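Local coordinates for protein transcription regulator (PDB 3CLK) that probably regulates transcription by binding DNA in response to a small effector molecule, as regulators of the LacI type do, at residues Phe207-Glu210 / Asp214-Ile217; Gly199-Ala204 / Lys227-Gln232; His56-Ala61 / Leu81-Ser86. All coordinates share one frame; numbering follows the deposited sequence.

Contact 1 (Phe207-Glu210 / Asp214-Ile217)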
ATOM      1  N   PHE B 207      12.109  -5.936  22.395  1.00 20.70           N
ATOM      2  CA  PHE B 207      12.787  -6.900  23.259  1.00 20.47           C
ATOM      3  C   PHE B 207      14.242  -6.465  23.503  1.00 20.88           C
ATOM      4  O   PHE B 207      14.986  -7.132  24.223  1.00 24.78           O
ATOM      5  CB  PHE B 207      12.790  -8.304  22.623  1.00 18.38           C
ATOM      6  CG  PHE B 207      11.482  -9.058  22.751  1.00 16.79           C
ATOM      7  CD1 PHE B 207      10.597  -8.794  23.787  1.00 15.91           C
ATOM      8  CD2 PHE B 207      11.179 -10.095  21.865  1.00 18.29           C
ATOM      9  CE1 PHE B 207       9.431  -9.549  23.947  1.00 19.68           C
ATOM     10  CE2 PHE B 207      10.014 -10.858  22.016  1.00 17.79           C
ATOM     11  CZ  PHE B 207       9.141 -10.582  23.061  1.00 19.17           C
ATOM     12  N   GLY B 208      14.646  -5.353  22.901  1.00 21.34           N
ATOM     13  CA  GLY B 208      16.009  -4.882  23.071  1.00 21.18           C
ATOM     14  C   GLY B 208      16.997  -5.615  22.170  1.00 22.42           C
ATOM     15  O   GLY B 208      18.205  -5.589  22.413  1.00 22.30           O
ATOM     16  N   ILE B 209      16.478  -6.285  21.142  1.00 21.13           N
ATOM     17  CA  ILE B 209      17.302  -7.016  20.179  1.00 20.60           C
ATOM     18  C   ILE B 209      17.637  -6.072  19.017  1.00 21.15           C
ATOM     19  O   ILE B 209      16.748  -5.584  18.323  1.00 20.86           O
ATOM     20  CB  ILE B 209      16.545  -8.257  19.625  1.00 19.96           C
ATOM     21  CG1 ILE B 209      16.242  -9.233  20.766  1.00 20.11           C
ATOM     22  CG2 ILE B 209      17.379  -8.954  18.545  1.00 18.71           C
ATOM     23  CD1 ILE B 209      15.413 -10.433  20.346  1.00 19.14           C
ATOM     24  N   GLU B 210      18.921  -5.824  18.805  1.00 21.89           N
ATOM     25  CA  GLU B 210      19.356  -4.930  17.738  1.00 23.34           C
ATOM     26  C   GLU B 210      19.511  -5.599  16.372  1.00 19.37           C
ATOM     27  O   GLU B 210      20.094  -6.663  16.252  1.00 21.83           O
ATOM     28  CB  GLU B 210      20.681  -4.280  18.131  1.00 26.19           C
ATOM     29  CG  GLU B 210      20.608  -3.510  19.429  1.00 33.19           C
ATOM     30  CD  GLU B 210      21.972  -3.087  19.912  1.00 34.73           C
ATOM     31  OE1 GLU B 210      22.625  -2.295  19.205  1.00 35.82           O
ATOM     32  OE2 GLU B 210      22.388  -3.555  20.993  1.00 39.44           O
ATOM     33  N   ASP B 214      22.605  -8.122  16.530  1.00 31.31           N
ATOM     34  CA  ASP B 214      22.494  -9.500  17.002  1.00 32.73           C
ATOM     35  C   ASP B 214      21.380 -10.310  16.335  1.00 31.36           C
ATOM     36  O   ASP B 214      21.170 -11.476  16.665  1.00 32.93           O
ATOM     37  CB  ASP B 214      22.356  -9.558  18.531  1.00 37.34           C
ATOM     38  CG  ASP B 214      21.219  -8.716  19.060  1.00 40.15           C
ATOM     39  OD1 ASP B 214      21.410  -7.496  19.250  1.00 41.76           O
ATOM     40  OD2 ASP B 214      20.134  -9.286  19.294  1.00 43.97           O
ATOM     41  N   LEU B 215      20.677  -9.694  15.390  1.00 26.59           N
ATOM     42  CA  LEU B 215      19.619 -10.373  14.652  1.00 23.45           C
ATOM     43  C   LEU B 215      19.523  -9.858  13.211  1.00 19.84           C
ATOM     44  O   LEU B 215      19.353  -8.665  12.980  1.00 18.74           O
ATOM     45  CB  LEU B 215      18.263 -10.193  15.350  1.00 21.52           C
ATOM     46  CG  LEU B 215      17.069 -10.818  14.616  1.00 20.51           C
ATOM     47  CD1 LEU B 215      17.261 -12.335  14.518  1.00 20.02           C
ATOM     48  CD2 LEU B 215      15.771 -10.488  15.340  1.00 21.03           C
ATOM     49  N   SER B 216      19.651 -10.765  12.249  1.00 18.21           N
ATOM     50  CA  SER B 216      19.535 -10.401  10.841  1.00 17.29           C
ATOM     51  C   SER B 216      18.118 -10.740  10.391  1.00 17.08           C
ATOM     52  O   SER B 216      17.544 -11.737  10.835  1.00 15.47           O
ATOM     53  CB  SER B 216      20.529 -11.191   9.977  1.00 16.83           C
ATOM     54  OG  SER B 216      21.853 -10.694  10.091  1.00 17.52           O
ATOM     55  N   ILE B 217      17.564  -9.914   9.509  1.00 15.85           N
ATOM     56  CA  ILE B 217      16.221 -10.146   8.981  1.00 15.81           C
ATOM     57  C   ILE B 217      16.235 -10.013   7.467  1.00 14.75           C
ATOM     58  O   ILE B 217      16.764  -9.042   6.941  1.00 14.16           O
ATOM     59  CB  ILE B 217      15.192  -9.123   9.524  1.00 14.69           C
ATOM     60  CG1 ILE B 217      15.050  -9.265  11.041  1.00 15.87           C
ATOM     61  CG2 ILE B 217      13.848  -9.332   8.825  1.00 15.15           C
ATOM     62  CD1 ILE B 217      14.141  -8.221  11.669  1.00 18.77           C
TER
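The carbonyl oxygen of Glu210 is gripped by two successive backbone N-H groups from across the turn. Asp214 N lies 2.9 Å from Glu210 O, while Leu215 N adds a weak, more bent bond to that same oxygen at 3.2 Å. Asp214 pays the grip back with its side chain, whose OD1 takes the N-H of Glu210 at 3.0 Å. That N-H meets OD1 on its syn side, 29° out of the carboxylate plane. With chi1 at 54°, Asp214 CG is wedged between its own N and carbonyl carbon, and this folds the carboxylate back over the turn. The Glu210 carboxylate, its plane turned away from that of Asp214, comes to 4.4 Å between Glu210 OE2 and Asp214 OD1, like charges probably offset in part by the N-H on OD1. Beside this polar clasp the CG2 methyl of Ile209 meets Leu215 CB, though the methyl's exact placing is doubtful, and both side chains touch Ala204 of helix 194-206. Upstream, Gly208, with positive phi, closes that helix in a Schellman motif. The turn carries the chain from helix 194-206 into strand 216-219, the helix-to-strand half of a beta-alpha-beta crossover in the periplasmic binding protein-like domain.

Contact 2 (Gly199-Ala204 / Lys227-Gln232)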
ATOM      1  N   GLY B 199       6.952  -6.102  11.381  1.00 14.78           N
ATOM      2  CA  GLY B 199       6.457  -6.528  12.684  1.00 12.59           C
ATOM      3  C   GLY B 199       7.558  -7.221  13.478  1.00 14.64           C
ATOM      4  O   GLY B 199       7.726  -7.000  14.682  1.00 13.96           O
ATOM      5  N   ILE B 200       8.316  -8.074  12.801  1.00 13.53           N
ATOM      6  CA  ILE B 200       9.424  -8.780  13.437  1.00 15.10           C
ATOM      7  C   ILE B 200      10.423  -7.743  13.933  1.00 15.79           C
ATOM      8  O   ILE B 200      10.886  -7.796  15.074  1.00 15.45           O
ATOM      9  CB  ILE B 200      10.155  -9.696  12.431  1.00 13.24           C
ATOM     10  CG1 ILE B 200       9.239 -10.844  12.010  1.00 17.72           C
ATOM     11  CG2 ILE B 200      11.459 -10.233  13.049  1.00 14.76           C
ATOM     12  CD1 ILE B 200       9.776 -11.660  10.848  1.00 14.84           C
ATOM     13  N   LEU B 201      10.743  -6.800  13.052  1.00 17.56           N
ATOM     14  CA  LEU B 201      11.696  -5.733  13.334  1.00 19.29           C
ATOM     15  C   LEU B 201      11.326  -4.904  14.552  1.00 20.27           C
ATOM     16  O   LEU B 201      12.171  -4.632  15.419  1.00 19.22           O
ATOM     17  CB  LEU B 201      11.805  -4.807  12.116  1.00 21.60           C
ATOM     18  CG  LEU B 201      12.993  -3.837  12.020  1.00 26.45           C
ATOM     19  CD1 LEU B 201      12.885  -2.998  10.736  1.00 24.92           C
ATOM     20  CD2 LEU B 201      13.018  -2.931  13.218  1.00 27.37           C
ATOM     21  N   ASN B 202      10.071  -4.470  14.606  1.00 18.68           N
ATOM     22  CA  ASN B 202       9.617  -3.658  15.717  1.00 16.94           C
ATOM     23  C   ASN B 202       9.548  -4.458  17.017  1.00 17.73           C
ATOM     24  O   ASN B 202       9.925  -3.942  18.068  1.00 16.16           O
ATOM     25  CB  ASN B 202       8.250  -3.031  15.408  1.00 16.44           C
ATOM     26  CG  ASN B 202       8.333  -1.918  14.367  1.00 18.24           C
ATOM     27  OD1 ASN B 202       9.413  -1.384  14.091  1.00 18.02           O
ATOM     28  ND2 ASN B 202       7.192  -1.553  13.798  1.00 15.04           N
ATOM     29  N   GLN B 203       9.074  -5.705  16.958  1.00 16.25           N
ATOM     30  CA  GLN B 203       8.986  -6.512  18.173  1.00 16.87           C
ATOM     31  C   GLN B 203      10.375  -6.832  18.701  1.00 18.46           C
ATOM     32  O   GLN B 203      10.599  -6.819  19.910  1.00 18.55           O
ATOM     33  CB  GLN B 203       8.220  -7.821  17.947  1.00 18.14           C
ATOM     34  CG  GLN B 203       8.004  -8.615  19.256  1.00 19.16           C
ATOM     35  CD  GLN B 203       7.223  -7.821  20.300  1.00 21.10           C
ATOM     36  OE1 GLN B 203       7.510  -7.883  21.500  1.00 23.78           O
ATOM     37  NE2 GLN B 203       6.230  -7.077  19.845  1.00 20.85           N
ATOM     38  N   ALA B 204      11.303  -7.132  17.798  1.00 18.69           N
ATOM     39  CA  ALA B 204      12.677  -7.421  18.210  1.00 20.32           C
ATOM     40  C   ALA B 204      13.190  -6.192  18.951  1.00 21.14           C
ATOM     41  O   ALA B 204      13.792  -6.293  20.021  1.00 20.24           O
ATOM     42  CB  ALA B 204      13.552  -7.686  16.992  1.00 19.66           C
ATOM     43  N   LYS B 227      12.225   0.136   2.241  1.00 34.92           N
ATOM     44  CA  LYS B 227      13.039   1.345   2.310  1.00 37.44           C
ATOM     45  C   LYS B 227      12.542   2.384   3.309  1.00 37.95           C
ATOM     46  O   LYS B 227      13.113   3.470   3.403  1.00 40.11           O
ATOM     47  CB  LYS B 227      13.138   1.981   0.916  1.00 37.59           C
ATOM     48  CG  LYS B 227      14.177   1.326   0.010  1.00 43.50           C
ATOM     49  CD  LYS B 227      15.578   1.888   0.281  1.00 45.88           C
ATOM     50  CE  LYS B 227      16.688   0.983  -0.259  1.00 46.20           C
ATOM     51  NZ  LYS B 227      16.532   0.625  -1.699  1.00 44.85           N
ATOM     52  N   ILE B 228      11.501   2.057   4.069  1.00 38.07           N
ATOM     53  CA  ILE B 228      10.960   3.007   5.038  1.00 38.58           C
ATOM     54  C   ILE B 228      11.220   2.652   6.498  1.00 38.29           C
ATOM     55  O   ILE B 228      10.941   3.452   7.389  1.00 38.21           O
ATOM     56  CB  ILE B 228       9.436   3.190   4.864  1.00 39.76           C
ATOM     57  CG1 ILE B 228       8.709   1.909   5.273  1.00 41.09           C
ATOM     58  CG2 ILE B 228       9.124   3.561   3.418  1.00 40.14           C
ATOM     59  CD1 ILE B 228       7.199   2.045   5.308  1.00 42.68           C
ATOM     60  N   THR B 229      11.735   1.454   6.755  1.00 35.42           N
ATOM     61  CA  THR B 229      12.025   1.066   8.130  1.00 33.65           C
ATOM     62  C   THR B 229      13.487   1.354   8.438  1.00 31.92           C
ATOM     63  O   THR B 229      14.296   1.530   7.533  1.00 32.63           O
ATOM     64  CB  THR B 229      11.769  -0.432   8.367  1.00 33.64           C
ATOM     65  OG1 THR B 229      12.582  -1.206   7.472  1.00 31.59           O
ATOM     66  CG2 THR B 229      10.309  -0.761   8.130  1.00 35.03           C
ATOM     67  N   ARG B 230      13.816   1.413   9.721  1.00 31.35           N
ATOM     68  CA  ARG B 230      15.188   1.650  10.154  1.00 30.82           C
ATOM     69  C   ARG B 230      15.588   0.495  11.068  1.00 28.54           C
ATOM     70  O   ARG B 230      15.064   0.363  12.171  1.00 28.69           O
ATOM     71  CB  ARG B 230      15.298   2.966  10.927  1.00 31.81           C
ATOM     72  CG  ARG B 230      15.041   4.214  10.099  1.00 35.31           C
ATOM     73  CD  ARG B 230      16.031   4.372   8.948  1.00 35.59           C
ATOM     74  NE  ARG B 230      15.447   3.939   7.683  1.00 38.23           N
ATOM     75  CZ  ARG B 230      15.632   4.556   6.520  1.00 37.74           C
ATOM     76  NH1 ARG B 230      16.393   5.638   6.448  1.00 35.99           N
ATOM     77  NH2 ARG B 230      15.032   4.104   5.431  1.00 37.93           N
ATOM     78  N   PRO B 231      16.533  -0.344  10.623  1.00 25.25           N
ATOM     79  CA  PRO B 231      17.234  -0.264   9.337  1.00 23.33           C
ATOM     80  C   PRO B 231      16.389  -0.696   8.143  1.00 22.53           C
ATOM     81  O   PRO B 231      15.392  -1.401   8.303  1.00 20.62           O
ATOM     82  CB  PRO B 231      18.421  -1.196   9.544  1.00 22.78           C
ATOM     83  CG  PRO B 231      17.818  -2.293  10.379  1.00 23.28           C
ATOM     84  CD  PRO B 231      16.993  -1.513  11.401  1.00 25.26           C
ATOM     85  N   GLN B 232      16.796  -0.274   6.948  1.00 18.72           N
ATOM     86  CA  GLN B 232      16.086  -0.658   5.736  1.00 21.20           C
ATOM     87  C   GLN B 232      16.272  -2.160   5.547  1.00 19.45           C
ATOM     88  O   GLN B 232      17.367  -2.692   5.734  1.00 19.34           O
ATOM     89  CB  GLN B 232      16.613   0.128   4.532  1.00 21.38           C
ATOM     90  CG  GLN B 232      16.369   1.622   4.681  1.00 23.17           C
ATOM     91  CD  GLN B 232      16.455   2.376   3.372  1.00 28.79           C
ATOM     92  OE1 GLN B 232      17.441   2.272   2.641  1.00 30.45           O
ATOM     93  NE2 GLN B 232      15.417   3.152   3.071  1.00 29.42           N
TER
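Leu201 reaches from helix 194-206 into the loop at Thr229-Pro231, and its two methyls do all the touching. CD1 lies 3.7 Å from Thr229 CB, with the Thr229 hydroxyl oxygen equally near. The same methyl meets the backbone, 3.8 Å from Pro231 O, and looks across at the proline ring more loosely. CD2 lies 4.0 Å from Arg230 O, the carbonyl between those two residues. With chi1 at -164°, CG stands anti to the backbone N of Leu201, and the chain stays extended beyond CG, so the fork is carried well out from the helix.

The loop around this fork is braced in part by its own bonds. Thr229 OG1 donates to Pro231 O over 2.9 Å, the hydroxyl tilted 34° from that carbonyl plane, and the pair closes round the cis peptide that precedes Pro231. Replacing Thr229 with an alanine would probably leave Pro231 O without this hydroxyl and open a gap beside Leu201 CD1, freeing the cis-proline bend to shift. On the outer side Arg230 folds back on its neighbour: NE binds Thr229 O at 2.7 Å in a nearly straight bond (163°), coming from above the carbonyl plane although the oxygen lies close to the guanidinium plane.

A further shell belongs to the dimer. Asn202 ND2, next along the helix, bonds Ile228 O of the second subunit as well as Tyr170 OH of its own chain, and the reciprocal bond runs back to Ile228 O here. Arg230 also packs on Asn202 of the second subunit. Leu201 therefore seats, from within one chain, a loop that the partner chain also holds, at a two-fold-like dimer interface formed by the periplasmic binding protein-like domain.

Contact 3 (His56-Ala61 / Leu81-Ser86)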
ATOM      1  N   HIS B  56     -19.165 -13.072  -7.469  1.00 48.33           N
ATOM      2  CA  HIS B  56     -19.689 -11.830  -8.026  1.00 48.90           C
ATOM      3  C   HIS B  56     -18.607 -10.975  -8.673  1.00 47.72           C
ATOM      4  O   HIS B  56     -18.887 -10.164  -9.557  1.00 46.67           O
ATOM      5  CB  HIS B  56     -20.403 -11.032  -6.937  1.00 50.74           C
ATOM      6  CG  HIS B  56     -21.704 -11.635  -6.517  1.00 54.21           C
ATOM      7  ND1 HIS B  56     -22.803 -11.675  -7.347  1.00 54.67           N
ATOM      8  CD2 HIS B  56     -22.071 -12.265  -5.376  1.00 54.83           C
ATOM      9  CE1 HIS B  56     -23.792 -12.304  -6.737  1.00 56.10           C
ATOM     10  NE2 HIS B  56     -23.373 -12.672  -5.540  1.00 57.39           N
ATOM     11  N   ALA B  57     -17.371 -11.153  -8.227  1.00 46.27           N
ATOM     12  CA  ALA B  57     -16.267 -10.402  -8.797  1.00 45.00           C
ATOM     13  C   ALA B  57     -16.065 -10.917 -10.218  1.00 43.36           C
ATOM     14  O   ALA B  57     -15.936 -10.132 -11.159  1.00 41.76           O
ATOM     15  CB  ALA B  57     -15.004 -10.605  -7.966  1.00 44.42           C
ATOM     16  N   LEU B  58     -16.050 -12.240 -10.367  1.00 42.80           N
ATOM     17  CA  LEU B  58     -15.874 -12.854 -11.680  1.00 42.62           C
ATOM     18  C   LEU B  58     -16.980 -12.409 -12.626  1.00 43.03           C
ATOM     19  O   LEU B  58     -16.712 -11.976 -13.744  1.00 42.86           O
ATOM     20  CB  LEU B  58     -15.887 -14.383 -11.585  1.00 43.49           C
ATOM     21  CG  LEU B  58     -14.689 -15.120 -10.982  1.00 44.34           C
ATOM     22  CD1 LEU B  58     -13.407 -14.683 -11.686  1.00 44.62           C
ATOM     23  CD2 LEU B  58     -14.603 -14.844  -9.498  1.00 46.43           C
ATOM     24  N   LEU B  59     -18.227 -12.513 -12.176  1.00 41.67           N
ATOM     25  CA  LEU B  59     -19.343 -12.112 -13.020  1.00 42.62           C
ATOM     26  C   LEU B  59     -19.282 -10.632 -13.353  1.00 41.50           C
ATOM     27  O   LEU B  59     -19.602 -10.235 -14.467  1.00 42.57           O
ATOM     28  CB  LEU B  59     -20.688 -12.444 -12.359  1.00 40.61           C
ATOM     29  CG  LEU B  59     -21.107 -13.921 -12.371  1.00 40.97           C
ATOM     30  CD1 LEU B  59     -22.556 -14.034 -11.904  1.00 40.48           C
ATOM     31  CD2 LEU B  59     -20.971 -14.501 -13.775  1.00 39.41           C
ATOM     32  N   THR B  60     -18.864  -9.813 -12.395  1.00 42.07           N
ATOM     33  CA  THR B  60     -18.773  -8.380 -12.645  1.00 42.31           C
ATOM     34  C   THR B  60     -17.817  -8.105 -13.800  1.00 43.47           C
ATOM     35  O   THR B  60     -18.001  -7.148 -14.550  1.00 43.98           O
ATOM     36  CB  THR B  60     -18.271  -7.611 -11.406  1.00 42.96           C
ATOM     37  OG1 THR B  60     -19.191  -7.787 -10.322  1.00 43.08           O
ATOM     38  CG2 THR B  60     -18.148  -6.123 -11.725  1.00 41.59           C
ATOM     39  N   ALA B  61     -16.799  -8.951 -13.942  1.00 44.39           N
ATOM     40  CA  ALA B  61     -15.811  -8.787 -15.008  1.00 47.05           C
ATOM     41  C   ALA B  61     -16.286  -9.390 -16.328  1.00 48.58           C
ATOM     42  O   ALA B  61     -16.070  -8.818 -17.400  1.00 49.31           O
ATOM     43  CB  ALA B  61     -14.490  -9.427 -14.593  1.00 45.47           C
ATOM     44  N   LEU B  81     -13.631 -21.318 -10.072  1.00 34.45           N
ATOM     45  CA  LEU B  81     -12.608 -21.551 -11.081  1.00 35.96           C
ATOM     46  C   LEU B  81     -13.231 -22.154 -12.338  1.00 38.13           C
ATOM     47  O   LEU B  81     -12.918 -21.729 -13.452  1.00 37.83           O
ATOM     48  CB  LEU B  81     -11.527 -22.485 -10.541  1.00 34.60           C
ATOM     49  CG  LEU B  81     -10.467 -22.973 -11.538  1.00 35.11           C
ATOM     50  CD1 LEU B  81      -9.805 -21.793 -12.236  1.00 33.95           C
ATOM     51  CD2 LEU B  81      -9.433 -23.803 -10.794  1.00 35.84           C
ATOM     52  N   GLN B  82     -14.103 -23.148 -12.167  1.00 39.61           N
ATOM     53  CA  GLN B  82     -14.759 -23.761 -13.324  1.00 42.01           C
ATOM     54  C   GLN B  82     -15.625 -22.681 -13.966  1.00 40.97           C
ATOM     55  O   GLN B  82     -15.845 -22.674 -15.174  1.00 40.65           O
ATOM     56  CB  GLN B  82     -15.636 -24.949 -12.909  1.00 44.45           C
ATOM     57  CG  GLN B  82     -16.682 -24.617 -11.860  1.00 49.85           C
ATOM     58  CD  GLN B  82     -17.949 -25.446 -11.996  1.00 52.74           C
ATOM     59  OE1 GLN B  82     -17.905 -26.678 -12.030  1.00 54.11           O
ATOM     60  NE2 GLN B  82     -19.089 -24.768 -12.071  1.00 54.01           N
ATOM     61  N   LEU B  83     -16.106 -21.762 -13.139  1.00 40.09           N
ATOM     62  CA  LEU B  83     -16.933 -20.670 -13.620  1.00 40.22           C
ATOM     63  C   LEU B  83     -16.136 -19.794 -14.592  1.00 39.86           C
ATOM     64  O   LEU B  83     -16.580 -19.527 -15.706  1.00 40.32           O
ATOM     65  CB  LEU B  83     -17.435 -19.845 -12.435  1.00 40.53           C
ATOM     66  CG  LEU B  83     -18.348 -18.647 -12.702  1.00 42.71           C
ATOM     67  CD1 LEU B  83     -17.522 -17.431 -13.075  1.00 44.15           C
ATOM     68  CD2 LEU B  83     -19.349 -19.001 -13.797  1.00 44.53           C
ATOM     69  N   LEU B  84     -14.960 -19.350 -14.164  1.00 38.33           N
ATOM     70  CA  LEU B  84     -14.112 -18.517 -15.009  1.00 37.30           C
ATOM     71  C   LEU B  84     -13.661 -19.302 -16.236  1.00 36.93           C
ATOM     72  O   LEU B  84     -13.551 -18.753 -17.327  1.00 37.33           O
ATOM     73  CB  LEU B  84     -12.879 -18.040 -14.228  1.00 35.77           C
ATOM     74  CG  LEU B  84     -11.772 -17.318 -15.008  1.00 35.12           C
ATOM     75  CD1 LEU B  84     -12.318 -16.065 -15.677  1.00 33.91           C
ATOM     76  CD2 LEU B  84     -10.637 -16.964 -14.056  1.00 35.18           C
ATOM     77  N   GLN B  85     -13.403 -20.590 -16.052  1.00 38.07           N
ATOM     78  CA  GLN B  85     -12.956 -21.426 -17.154  1.00 39.33           C
ATOM     79  C   GLN B  85     -14.048 -21.690 -18.186  1.00 39.96           C
ATOM     80  O   GLN B  85     -13.752 -21.972 -19.345  1.00 41.41           O
ATOM     81  CB  GLN B  85     -12.406 -22.750 -16.621  1.00 40.25           C
ATOM     82  CG  GLN B  85     -11.121 -22.602 -15.816  1.00 42.71           C
ATOM     83  CD  GLN B  85     -10.346 -23.901 -15.702  1.00 43.78           C
ATOM     84  OE1 GLN B  85      -9.307 -23.966 -15.041  1.00 41.81           O
ATOM     85  NE2 GLN B  85     -10.843 -24.941 -16.356  1.00 46.34           N
ATOM     86  N   SER B  86     -15.307 -21.583 -17.770  1.00 39.18           N
ATOM     87  CA  SER B  86     -16.428 -21.820 -18.675  1.00 39.80           C
ATOM     88  C   SER B  86     -16.842 -20.577 -19.452  1.00 39.20           C
ATOM     89  O   SER B  86     -17.521 -20.680 -20.476  1.00 38.37           O
ATOM     90  CB  SER B  86     -17.636 -22.342 -17.897  1.00 39.04           C
ATOM     91  OG  SER B  86     -17.381 -23.634 -17.385  1.00 42.65           O
TER
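Two neighbouring helices that flank a parallel alpha/beta sheet meet here, helix 53-63 leading into strand 68-72 and helix 78-86 leading out of it to strand 91-94. The join is made by leucines. Leu58 presents its CB to Leu83, whose CD1 methyl lies 3.8 Å away, so one branch of Leu83 lies against the root of the other side chain. Leu83 gets there because its CG stands anti to the backbone N, chi1 -179°, which stretches the chain toward the opposite helix. Leu58 in turn sends CD1 to the base of Leu84, 4.2 Å from Leu84 CB. Next to them Leu76 touches both Leu58 and Leu84, and Leu84 goes on to Ile69, Leu71 and Tyr91 of the strands.

On the flank of helix 53-63 away from these leucines, Thr60 ties itself to the preceding turn. His56 O accepts both Thr60 N and Thr60 OG1, which arrive from opposite faces of its carbonyl plane. His56 and Thr60 also pack on Asn40 of the second subunit. The two helices, touching through leucines, are successive crossovers of a parallel sheet with strand order 2-1-3-4-5-6, the Rossmann-like lobe of a periplasmic binding protein-like fold.

Overall arrangement
Contacts 1 and 2 share one lobe, with centres 10 Å apart, and contact 1 is nested in the chain loop that contact 2 closes. They touch directly: Ile209 N is 2.9 Å from Ala204 O, a probable hydrogen bond at the helix end, and Ile217 CD1 packs 3.6 Å from Ile200 CG2. Contact 3 belongs to the other lobe, across the centre of the chain, its centre 46 Å from that of contact 1 and 39 Å from that of contact 2. Even the nearest atoms of contacts 2 and 3 are about 29 Å apart, yet both meet the second subunit. In relatives the effector binds in the cleft between such lobes.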